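Local structure of putative Nitroreductase (Anabaena variabilis ATCC 29413, 3EO7) at residues Q11-R16 and K272-H277; A34-P39 and S173-E178; D373-N378 and Y453-M458. The protein probably acts as an FMN-dependent oxidoreductase of the nitroreductase family, binding flavin mononucleotide between two tandem nitroreductase-like units. All blocks are in the same frame, centred on the assembly; numbering follows the deposited sequence.

Interaction 1. Residues Q11-R16 and K272-H277; sequences QHYHER and KYFHHH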
loop_
_atom_site.group_PDB
_atom_site.type_symbol
_atom_site.label_atom_id
_atom_site.label_comp_id
_atom_site.label_asym_id
_atom_site.label_seq_id
_atom_site.Cartn_x
_atom_site.Cartn_y
_atom_site.Cartn_z
ATOM N N GLN A 11 7.845 -11.827 14.278
ATOM C CA GLN A 11 9.311 -11.880 14.149
ATOM C C GLN A 11 9.768 -13.175 13.476
ATOM O O GLN A 11 10.628 -13.155 12.582
ATOM C CB GLN A 11 9.980 -11.714 15.506
ATOM C CG GLN A 11 9.763 -10.342 16.114
ATOM C CD GLN A 11 10.264 -10.289 17.520
ATOM O OE1 GLN A 11 9.695 -10.896 18.436
ATOM N NE2 GLN A 11 11.347 -9.561 17.711
ATOM N N HIS A 12 9.143 -14.292 13.840
ATOM C CA HIS A 12 9.469 -15.599 13.259
ATOM C C HIS A 12 9.123 -15.604 11.765
ATOM O O HIS A 12 9.929 -16.041 10.931
ATOM C CB HIS A 12 8.701 -16.689 14.019
ATOM C CG HIS A 12 8.951 -18.085 13.535
ATOM N ND1 HIS A 12 10.173 -18.712 13.693
ATOM C CD2 HIS A 12 8.122 -19.000 12.971
ATOM C CE1 HIS A 12 10.094 -19.938 13.203
ATOM N NE2 HIS A 12 8.860 -20.144 12.782
ATOM N N TYR A 13 7.916 -15.150 11.457
ATOM C CA TYR A 13 7.453 -15.006 10.071
ATOM C C TYR A 13 8.497 -14.181 9.270
ATOM O O TYR A 13 8.941 -14.563 8.186
ATOM C CB TYR A 13 6.032 -14.347 9.990
ATOM C CG TYR A 13 5.718 -14.079 8.543
ATOM C CD1 TYR A 13 5.172 -15.062 7.741
ATOM C CD2 TYR A 13 6.099 -12.902 7.958
ATOM C CE1 TYR A 13 5.009 -14.877 6.380
ATOM C CE2 TYR A 13 5.951 -12.689 6.583
ATOM C CZ TYR A 13 5.403 -13.680 5.788
ATOM O OH TYR A 13 5.295 -13.466 4.411
ATOM N N HIS A 14 8.881 -13.043 9.817
ATOM C CA HIS A 14 9.831 -12.174 9.129
ATOM C C HIS A 14 11.152 -12.892 8.863
ATOM O O HIS A 14 11.645 -12.920 7.750
ATOM C CB HIS A 14 10.083 -10.905 9.915
ATOM C CG HIS A 14 10.727 -9.843 9.087
ATOM N ND1 HIS A 14 10.055 -9.212 8.066
ATOM C CD2 HIS A 14 11.985 -9.346 9.088
ATOM C CE1 HIS A 14 10.873 -8.344 7.492
ATOM N NE2 HIS A 14 12.044 -8.398 8.096
ATOM N N GLU A 15 11.684 -13.530 9.895
ATOM C CA GLU A 15 12.939 -14.246 9.780
ATOM C C GLU A 15 12.851 -15.337 8.708
ATOM O O GLU A 15 13.746 -15.477 7.857
ATOM C CB GLU A 15 13.301 -14.854 11.139
ATOM C CG GLU A 15 14.676 -15.526 11.146
ATOM C CD GLU A 15 15.847 -14.542 10.860
ATOM O OE1 GLU A 15 15.694 -13.335 11.129
ATOM O OE2 GLU A 15 16.916 -14.988 10.375
ATOM N N ARG A 16 11.773 -16.102 8.737
ATOM C CA ARG A 16 11.564 -17.179 7.768
ATOM C C ARG A 16 11.359 -16.774 6.313
ATOM O O ARG A 16 11.495 -17.615 5.398
ATOM C CB ARG A 16 10.415 -18.088 8.240
ATOM C CG ARG A 16 10.965 -18.912 9.401
ATOM C CD ARG A 16 10.239 -20.037 9.787
ATOM N NE ARG A 16 9.813 -20.940 8.715
ATOM C CZ ARG A 16 8.811 -21.776 8.937
ATOM N NH1 ARG A 16 8.260 -21.789 10.136
ATOM N NH2 ARG A 16 8.345 -22.570 7.995
ATOM N N LYS A 272 -0.754 -18.892 5.954
ATOM C CA LYS A 272 -2.125 -18.956 6.477
ATOM C C LYS A 272 -2.133 -19.001 8.003
ATOM O O LYS A 272 -2.995 -18.369 8.644
ATOM C CB LYS A 272 -2.940 -20.091 5.859
ATOM C CG LYS A 272 -3.194 -19.858 4.374
ATOM C CD LYS A 272 -4.162 -20.884 3.775
ATOM C CE LYS A 272 -4.251 -20.770 2.260
ATOM N NZ LYS A 272 -5.280 -21.622 1.684
ATOM N N TYR A 273 -1.185 -19.746 8.577
ATOM C CA TYR A 273 -1.031 -19.744 10.014
ATOM C C TYR A 273 -0.894 -18.284 10.489
ATOM O O TYR A 273 -1.612 -17.824 11.393
ATOM C CB TYR A 273 0.175 -20.581 10.452
ATOM C CG TYR A 273 0.318 -20.606 11.966
ATOM C CD1 TYR A 273 1.024 -19.614 12.634
ATOM C CD2 TYR A 273 -0.251 -21.628 12.720
ATOM C CE1 TYR A 273 1.123 -19.611 14.005
ATOM C CE2 TYR A 273 -0.125 -21.642 14.086
ATOM C CZ TYR A 273 0.544 -20.596 14.739
ATOM O OH TYR A 273 0.681 -20.604 16.113
ATOM N N PHE A 274 0.006 -17.533 9.854
ATOM C CA PHE A 274 0.262 -16.167 10.295
ATOM C C PHE A 274 -0.975 -15.259 10.168
ATOM O O PHE A 274 -1.298 -14.514 11.114
ATOM C CB PHE A 274 1.459 -15.598 9.558
ATOM C CG PHE A 274 1.902 -14.263 10.060
ATOM C CD1 PHE A 274 2.138 -14.042 11.404
ATOM C CD2 PHE A 274 2.164 -13.239 9.166
ATOM C CE1 PHE A 274 2.572 -12.785 11.862
ATOM C CE2 PHE A 274 2.632 -11.998 9.620
ATOM C CZ PHE A 274 2.804 -11.772 10.972
ATOM N N HIS A 275 -1.695 -15.387 9.072
ATOM C CA HIS A 275 -2.894 -14.568 8.890
ATOM C C HIS A 275 -3.939 -14.899 9.957
ATOM O O HIS A 275 -4.538 -14.006 10.536
ATOM C CB HIS A 275 -3.522 -14.725 7.510
ATOM C CG HIS A 275 -4.663 -13.796 7.299
ATOM N ND1 HIS A 275 -4.480 -12.447 7.063
ATOM C CD2 HIS A 275 -6.003 -13.990 7.402
ATOM C CE1 HIS A 275 -5.667 -11.857 7.018
ATOM N NE2 HIS A 275 -6.605 -12.776 7.187
ATOM N N HIS A 276 -4.124 -16.185 10.248
ATOM C CA HIS A 276 -5.095 -16.574 11.250
ATOM C C HIS A 276 -4.630 -16.379 12.684
ATOM O O HIS A 276 -5.431 -16.503 13.606
ATOM C CB HIS A 276 -5.543 -18.007 11.027
ATOM C CG HIS A 276 -6.466 -18.145 9.864
ATOM N ND1 HIS A 276 -7.818 -18.409 10.017
ATOM C CD2 HIS A 276 -6.254 -17.993 8.535
ATOM C CE1 HIS A 276 -8.384 -18.458 8.820
ATOM N NE2 HIS A 276 -7.465 -18.183 7.904
ATOM N N HIS A 277 -3.350 -16.040 12.859
ATOM C CA HIS A 277 -2.809 -15.765 14.172
ATOM C C HIS A 277 -2.434 -14.282 14.356
ATOM O O HIS A 277 -1.604 -13.932 15.197
ATOM C CB HIS A 277 -1.653 -16.697 14.483
ATOM C CG HIS A 277 -2.082 -18.109 14.726
ATOM N ND1 HIS A 277 -2.506 -18.934 13.704
ATOM C CD2 HIS A 277 -2.173 -18.834 15.865
ATOM C CE1 HIS A 277 -2.844 -20.106 14.204
ATOM N NE2 HIS A 277 -2.634 -20.085 15.509
#

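Interaction 2. Residues A34-P39 and S173-E178; sequences AKQPVP and SAWRYE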
loop_
_atom_site.group_PDB
_atom_site.type_symbol
_atom_site.label_atom_id
_atom_site.label_comp_id
_atom_site.label_asym_id
_atom_site.label_seq_id
_atom_site.Cartn_x
_atom_site.Cartn_y
_atom_site.Cartn_z
ATOM N N ALA A 34 -0.062 -24.915 -14.338
ATOM C CA ALA A 34 -1.419 -25.484 -14.407
ATOM C C ALA A 34 -2.331 -24.762 -13.414
ATOM O O ALA A 34 -3.547 -24.708 -13.593
ATOM C CB ALA A 34 -1.397 -26.996 -14.109
ATOM N N LYS A 35 -1.724 -24.213 -12.365
ATOM C CA LYS A 35 -2.433 -23.513 -11.335
ATOM C C LYS A 35 -2.276 -21.981 -11.281
ATOM O O LYS A 35 -2.721 -21.415 -10.297
ATOM C CB LYS A 35 -2.008 -24.052 -9.949
ATOM C CG LYS A 35 -2.708 -25.309 -9.419
ATOM C CD LYS A 35 -2.404 -25.394 -7.890
ATOM C CE LYS A 35 -3.198 -26.437 -7.083
ATOM N NZ LYS A 35 -2.901 -26.294 -5.584
ATOM N N GLN A 36 -1.652 -21.319 -12.277
ATOM C CA GLN A 36 -1.506 -19.843 -12.172
ATOM C C GLN A 36 -2.896 -19.284 -12.045
ATOM O O GLN A 36 -3.781 -19.589 -12.846
ATOM C CB GLN A 36 -0.779 -19.095 -13.299
ATOM C CG GLN A 36 -0.655 -17.561 -12.941
ATOM C CD GLN A 36 0.044 -16.691 -13.971
ATOM O OE1 GLN A 36 0.435 -17.170 -15.035
ATOM N NE2 GLN A 36 0.212 -15.398 -13.654
ATOM N N PRO A 37 -3.109 -18.508 -10.995
ATOM C CA PRO A 37 -4.424 -17.954 -10.755
ATOM C C PRO A 37 -4.891 -16.921 -11.766
ATOM O O PRO A 37 -4.093 -16.170 -12.351
ATOM C CB PRO A 37 -4.269 -17.276 -9.380
ATOM C CG PRO A 37 -3.019 -17.774 -8.824
ATOM C CD PRO A 37 -2.149 -18.156 -9.944
ATOM N N VAL A 38 -6.208 -16.855 -11.902
ATOM C CA VAL A 38 -6.886 -15.818 -12.666
ATOM C C VAL A 38 -7.215 -14.788 -11.572
ATOM O O VAL A 38 -7.885 -15.101 -10.585
ATOM C CB VAL A 38 -8.153 -16.335 -13.374
ATOM C CG1 VAL A 38 -8.880 -15.180 -14.034
ATOM C CG2 VAL A 38 -7.756 -17.386 -14.429
ATOM N N PRO A 39 -6.672 -13.573 -11.695
ATOM C CA PRO A 39 -6.774 -12.608 -10.592
ATOM C C PRO A 39 -8.062 -11.777 -10.597
ATOM O O PRO A 39 -8.037 -10.559 -10.424
ATOM C CB PRO A 39 -5.507 -11.770 -10.808
ATOM C CG PRO A 39 -5.393 -11.702 -12.279
ATOM C CD PRO A 39 -5.909 -13.018 -12.824
ATOM N N SER A 173 -0.815 -14.446 -4.797
ATOM C CA SER A 173 0.598 -14.112 -4.587
ATOM C C SER A 173 1.397 -15.339 -4.171
ATOM O O SER A 173 2.513 -15.532 -4.645
ATOM C CB SER A 173 0.758 -12.995 -3.559
ATOM O OG SER A 173 0.225 -11.789 -4.052
ATOM N N ALA A 174 0.815 -16.188 -3.322
ATOM C CA ALA A 174 1.530 -17.376 -2.803
ATOM C C ALA A 174 1.936 -18.349 -3.915
ATOM O O ALA A 174 2.901 -19.108 -3.782
ATOM C CB ALA A 174 0.698 -18.092 -1.694
ATOM N N TRP A 175 1.156 -18.364 -4.985
ATOM C CA TRP A 175 1.454 -19.184 -6.164
ATOM C C TRP A 175 2.896 -18.924 -6.577
ATOM O O TRP A 175 3.613 -19.861 -6.921
ATOM C CB TRP A 175 0.447 -18.889 -7.282
ATOM C CG TRP A 175 0.867 -19.478 -8.604
ATOM C CD1 TRP A 175 0.744 -20.756 -8.992
ATOM C CD2 TRP A 175 1.537 -18.791 -9.663
ATOM N NE1 TRP A 175 1.287 -20.930 -10.257
ATOM C CE2 TRP A 175 1.777 -19.728 -10.687
ATOM C CE3 TRP A 175 1.936 -17.473 -9.855
ATOM C CZ2 TRP A 175 2.386 -19.379 -11.881
ATOM C CZ3 TRP A 175 2.550 -17.125 -11.042
ATOM C CH2 TRP A 175 2.765 -18.061 -12.036
ATOM N N ARG A 176 3.334 -17.666 -6.500
ATOM C CA ARG A 176 4.713 -17.340 -6.812
ATOM C C ARG A 176 5.649 -17.273 -5.612
ATOM O O ARG A 176 6.751 -17.834 -5.648
ATOM C CB ARG A 176 4.801 -16.003 -7.546
ATOM C CG ARG A 176 6.275 -15.608 -7.801
ATOM C CD ARG A 176 6.405 -14.508 -8.785
ATOM N NE ARG A 176 7.798 -14.043 -8.813
ATOM C CZ ARG A 176 8.284 -13.171 -9.695
ATOM N NH1 ARG A 176 7.522 -12.693 -10.680
ATOM N NH2 ARG A 176 9.561 -12.790 -9.598
ATOM N N TYR A 177 5.224 -16.588 -4.556
ATOM C CA TYR A 177 6.115 -16.251 -3.424
ATOM C C TYR A 177 6.036 -17.181 -2.218
ATOM O O TYR A 177 6.799 -17.035 -1.254
ATOM C CB TYR A 177 5.839 -14.816 -2.984
ATOM C CG TYR A 177 6.132 -13.799 -4.082
ATOM C CD1 TYR A 177 7.442 -13.504 -4.450
ATOM C CD2 TYR A 177 5.107 -13.116 -4.718
ATOM C CE1 TYR A 177 7.709 -12.597 -5.459
ATOM C CE2 TYR A 177 5.377 -12.211 -5.714
ATOM C CZ TYR A 177 6.667 -11.948 -6.074
ATOM O OH TYR A 177 6.881 -11.031 -7.076
ATOM N N GLU A 178 5.144 -18.150 -2.292
ATOM C CA GLU A 178 4.944 -19.091 -1.200
ATOM C C GLU A 178 4.752 -18.304 0.093
ATOM O O GLU A 178 3.989 -17.331 0.082
ATOM C CB GLU A 178 6.087 -20.094 -1.169
ATOM C CG GLU A 178 6.152 -20.916 -2.477
ATOM C CD GLU A 178 7.214 -22.032 -2.453
ATOM O OE1 GLU A 178 8.407 -21.735 -2.345
ATOM O OE2 GLU A 178 6.822 -23.198 -2.577
#

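Interaction 3. Residues D373-N378 and Y453-M458; sequences DYFDLN and YRYLHM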
loop_
_atom_site.group_PDB
_atom_site.type_symbol
_atom_site.label_atom_id
_atom_site.label_comp_id
_atom_site.label_asym_id
_atom_site.label_seq_id
_atom_site.Cartn_x
_atom_site.Cartn_y
_atom_site.Cartn_z
ATOM N N ASP A 373 -5.122 9.081 6.252
ATOM C CA ASP A 373 -4.950 8.049 7.229
ATOM C C ASP A 373 -3.901 7.017 6.798
ATOM O O ASP A 373 -3.894 6.539 5.643
ATOM C CB ASP A 373 -6.252 7.269 7.458
ATOM C CG ASP A 373 -7.316 8.072 8.142
ATOM O OD1 ASP A 373 -7.036 9.140 8.748
ATOM O OD2 ASP A 373 -8.457 7.580 8.151
ATOM N N TYR A 374 -3.073 6.667 7.773
ATOM C CA TYR A 374 -2.180 5.520 7.749
ATOM C C TYR A 374 -2.506 4.744 9.027
ATOM O O TYR A 374 -3.167 5.246 9.931
ATOM C CB TYR A 374 -0.719 5.951 7.805
ATOM C CG TYR A 374 -0.242 6.595 6.515
ATOM C CD1 TYR A 374 -0.501 7.929 6.244
ATOM C CD2 TYR A 374 0.478 5.876 5.567
ATOM C CE1 TYR A 374 -0.050 8.521 5.057
ATOM C CE2 TYR A 374 0.920 6.473 4.394
ATOM C CZ TYR A 374 0.650 7.791 4.151
ATOM O OH TYR A 374 1.078 8.387 2.988
ATOM N N PHE A 375 -1.965 3.543 9.153
ATOM C CA PHE A 375 -2.149 2.751 10.369
ATOM C C PHE A 375 -1.296 3.349 11.469
ATOM O O PHE A 375 -1.823 3.777 12.516
ATOM C CB PHE A 375 -1.865 1.268 10.106
ATOM C CG PHE A 375 -2.805 0.672 9.127
ATOM C CD1 PHE A 375 -4.131 0.467 9.480
ATOM C CD2 PHE A 375 -2.395 0.311 7.853
ATOM C CE1 PHE A 375 -5.026 -0.058 8.576
ATOM C CE2 PHE A 375 -3.289 -0.200 6.947
ATOM C CZ PHE A 375 -4.604 -0.411 7.313
ATOM N N ASP A 376 0.020 3.430 11.253
ATOM C CA ASP A 376 0.883 4.137 12.192
ATOM C C ASP A 376 2.246 4.434 11.607
ATOM O O ASP A 376 3.163 3.622 11.707
ATOM C CB ASP A 376 1.022 3.381 13.527
ATOM C CG ASP A 376 1.637 4.251 14.622
ATOM O OD1 ASP A 376 2.147 5.327 14.298
ATOM O OD2 ASP A 376 1.597 3.857 15.796
ATOM N N LEU A 377 2.385 5.601 11.001
ATOM C CA LEU A 377 3.677 6.021 10.423
ATOM C C LEU A 377 4.779 6.226 11.425
ATOM O O LEU A 377 5.973 6.193 11.077
ATOM C CB LEU A 377 3.505 7.249 9.558
ATOM C CG LEU A 377 2.890 7.036 8.189
ATOM C CD1 LEU A 377 2.997 8.331 7.400
ATOM C CD2 LEU A 377 3.591 5.895 7.450
ATOM N N ASN A 378 4.413 6.387 12.698
ATOM C CA ASN A 378 5.435 6.503 13.711
ATOM C C ASN A 378 6.317 5.261 13.826
ATOM O O ASN A 378 7.373 5.329 14.422
ATOM C CB ASN A 378 4.838 6.819 15.056
ATOM C CG ASN A 378 4.211 8.195 15.093
ATOM O OD1 ASN A 378 4.784 9.175 14.588
ATOM N ND2 ASN A 378 3.029 8.278 15.689
ATOM N N TYR A 453 2.421 -6.339 11.776
ATOM C CA TYR A 453 3.108 -6.712 10.554
ATOM C C TYR A 453 2.306 -6.285 9.332
ATOM O O TYR A 453 2.885 -5.797 8.337
ATOM C CB TYR A 453 3.375 -8.223 10.532
ATOM C CG TYR A 453 4.503 -8.616 9.601
ATOM C CD1 TYR A 453 5.814 -8.589 10.024
ATOM C CD2 TYR A 453 4.240 -9.024 8.310
ATOM C CE1 TYR A 453 6.870 -8.969 9.188
ATOM C CE2 TYR A 453 5.260 -9.438 7.479
ATOM C CZ TYR A 453 6.586 -9.375 7.926
ATOM O OH TYR A 453 7.581 -9.777 7.093
ATOM N N ARG A 454 0.985 -6.513 9.375
ATOM C CA ARG A 454 0.103 -6.070 8.295
ATOM C C ARG A 454 0.182 -4.544 8.123
ATOM O O ARG A 454 0.320 -4.035 7.036
ATOM C CB ARG A 454 -1.358 -6.375 8.634
ATOM C CG ARG A 454 -1.677 -7.801 8.876
ATOM C CD ARG A 454 -3.210 -7.889 9.039
ATOM N NE ARG A 454 -3.611 -9.180 9.530
ATOM C CZ ARG A 454 -4.883 -9.539 9.755
ATOM N NH1 ARG A 454 -5.868 -8.681 9.517
ATOM N NH2 ARG A 454 -5.143 -10.751 10.202
ATOM N N TYR A 455 0.090 -3.852 9.251
ATOM C CA TYR A 455 0.036 -2.392 9.279
ATOM C C TYR A 455 1.289 -1.785 8.690
ATOM O O TYR A 455 1.230 -0.823 7.918
ATOM C CB TYR A 455 -0.156 -1.859 10.686
ATOM C CG TYR A 455 -1.410 -2.311 11.439
ATOM C CD1 TYR A 455 -2.595 -2.634 10.778
ATOM C CD2 TYR A 455 -1.437 -2.291 12.832
ATOM C CE1 TYR A 455 -3.711 -2.967 11.471
ATOM C CE2 TYR A 455 -2.578 -2.637 13.561
ATOM C CZ TYR A 455 -3.732 -2.982 12.863
ATOM O OH TYR A 455 -4.903 -3.312 13.534
ATOM N N LEU A 456 2.425 -2.341 9.060
ATOM C CA LEU A 456 3.709 -1.818 8.590
ATOM C C LEU A 456 3.833 -1.893 7.067
ATOM O O LEU A 456 4.273 -0.925 6.407
ATOM C CB LEU A 456 4.882 -2.606 9.213
ATOM C CG LEU A 456 5.104 -2.485 10.706
ATOM C CD1 LEU A 456 6.152 -3.481 11.248
ATOM C CD2 LEU A 456 5.456 -1.003 11.052
ATOM N N HIS A 457 3.496 -3.057 6.520
ATOM C CA HIS A 457 3.654 -3.316 5.096
ATOM C C HIS A 457 2.624 -2.509 4.311
ATOM O O HIS A 457 2.963 -1.927 3.283
ATOM C CB HIS A 457 3.604 -4.827 4.816
ATOM C CG HIS A 457 4.872 -5.527 5.176
ATOM N ND1 HIS A 457 5.186 -5.889 6.475
ATOM C CD2 HIS A 457 5.927 -5.900 4.416
ATOM C CE1 HIS A 457 6.371 -6.473 6.487
ATOM N NE2 HIS A 457 6.853 -6.476 5.260
HETATM N N MSE A 458 1.387 -2.415 4.826
HETATM C CA MSE A 458 0.390 -1.579 4.144
HETATM C C MSE A 458 0.822 -0.103 4.161
HETATM O O MSE A 458 0.709 0.598 3.152
HETATM C CB MSE A 458 -0.998 -1.765 4.721
HETATM C CG MSE A 458 -1.602 -3.098 4.288
HETATM SE SE MSE A 458 -3.459 -3.295 4.841
HETATM C CE MSE A 458 -3.231 -3.625 6.707
#

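Interaction 1. Residues Q11-R16 and K272-H277
Tyr13 and Phe274 bring helix 9-16 against helix 270-276, with the CA atoms of Tyr13 and Phe274 7.3 Å apart. These two residues carry the whole contact, and both are buried. Their rings are nearly parallel, at 6°, but slid past each other, so they barely overlap. The ring centroids of Tyr13 and Phe274 are 4.7 Å apart. The slide puts the root of Tyr13, not its ring centre, over the phenylalanine. Tyr13 CB lies 3.9 Å from the Phe274 ring centroid, almost straight above it, as a CH-pi contact. In return, Phe274 CD2 sits over the Tyr13 face near its rim, 3.7 Å from Tyr13 CG. The Phe274 CG is anti to the backbone N (chi1 -173°), which extends the ring across to Tyr13. With an alanine here in place of the phenylalanine, a gap would probably open under Tyr13 CB, and the tyrosine ring would lose its aromatic neighbour on that face. The polar end of Tyr13 is held separately, by a hydrogen bond from OH to Asp179 O. Around the pair, Phe274 also leans on Ile9 and Ala10 of helix 9-16, while Tyr13 touches Leu270 of helix 270-276. His275 reaches helix 181-202 through Tyr182, and Gln11 packs against helix 441-448.

Interaction 2. Residues A34-P39 and S173-E178
Gln36 and Pro37 lie over one face of the Trp175 indole in CH-pi contacts, and Lys35 comes near it at CD1. The contact joins an N-terminal loop to helix 170-177 of the first nitroreductase-family unit. The loop runs between helix 9-16 and strand 47-50. The helix directly follows strand 162-169 of the seven-stranded antiparallel sheet. The CA atoms come nearest at Gln36 and Trp175, 6.7 Å apart.

Lys35 takes part mainly through its backbone: Lys35 O is 3.8 Å from Trp175 CD1. Its side chain extends away from the indole, toward a bound acetate that probably came from the crystallisation liquor. Gln36 covers the six-membered ring. It is deposited in two conformers, so the placement of its side chain holds for the one described and is less certain. In this conformer CG is anti to the backbone N (chi1 -176°), with the chain extended beyond. Gln36 CB lies 3.5 Å from Trp175 CZ2. Gln36 CG stands 3.6 Å from the centroid of the Trp175 six-membered ring. The amide then lies flat above the rim, its plane within 1° of the indole plane, with Gln36 CD 3.6 Å from Trp175 CH2. Pro37 continues along the same face toward the root of the tryptophan. Pro37 CD is over the five-membered ring of Trp175, 3.8 Å from its centroid, and Pro37 CG approaches Trp175 CB. The proline also touches Tyr171 on the same helix. Gln36 is exposed, whereas Trp175 is buried: the loop covers one face of the indole. The pyrrole nitrogen is satisfied by the same loop, just before residues 34-39: Trp175 NE1 is hydrogen-bonded to Asp32 O.

Interaction 3. Residues D373-N378 and Y453-M458
Phe375 enters the groove between Tyr455 and Met458, which lie three residues, about one turn, apart on helix 452-473, and this is the tight part of the contact. The CA atoms of Phe375 and Tyr455 are 5.7 Å apart, and their CB atoms meet at 3.6 Å. Tyr455 CD1 lies over one face of the Phe375 ring, toward its rim. The two rings are 19° from parallel and slid apart, with the Phe375 and Tyr455 centroids at 5.0 Å. Met458, present as selenomethionine, touches the far part of the ring. Met458 CE is 3.4 Å from Phe375 CE2, because the chain bends at its end (chi3 -74°). Met458 SE lies obliquely to the ring, 4.8 Å from the Phe375 centroid, in a Met-aromatic contact. The loop side is looser and more polar. Asp376 and Asn378 do not touch the segment 453-458, and Asn378 is exposed. There Asp376 OD1 accepts from Asn378 N at 3.0 Å, forming an Asx turn that leads toward strand 381-390. Asp459, next on the helix, is hydrogen-bonded to the backbone N atoms of Phe375 and Asp376. The Tyr455 hydroxyl is hydrogen-bonded to Leu254 O. The aromatic contact is thus apolar, with polar groups around it. This suggests that apolar packing holds the ring, while the Asp459 carboxylate probably sets the backbone that presents it.

How the interactions relate
Interaction 2 falls within the stretch of chain bridged by interaction 1, and interaction 3 follows both. Interactions 1 and 3 have centres about 17 Å apart and touch directly: His14 ND1 and Tyr453 OH are 2.7 Å apart, a probable hydrogen bond, and Phe274 packs on Tyr453. Helix 452-473 thus meets both helices of interaction 1, 9-16 and 270-276. Interaction 2 stands apart, on helix 170-177. Its centre is about 19 Å from that of interaction 1 and about 26 Å from that of interaction 3, and its nearest atoms are about 6 Å from interaction 1. Each contact has a side chain about 11 to 12 Å from the bound FMN, so none of them lines the flavin pocket.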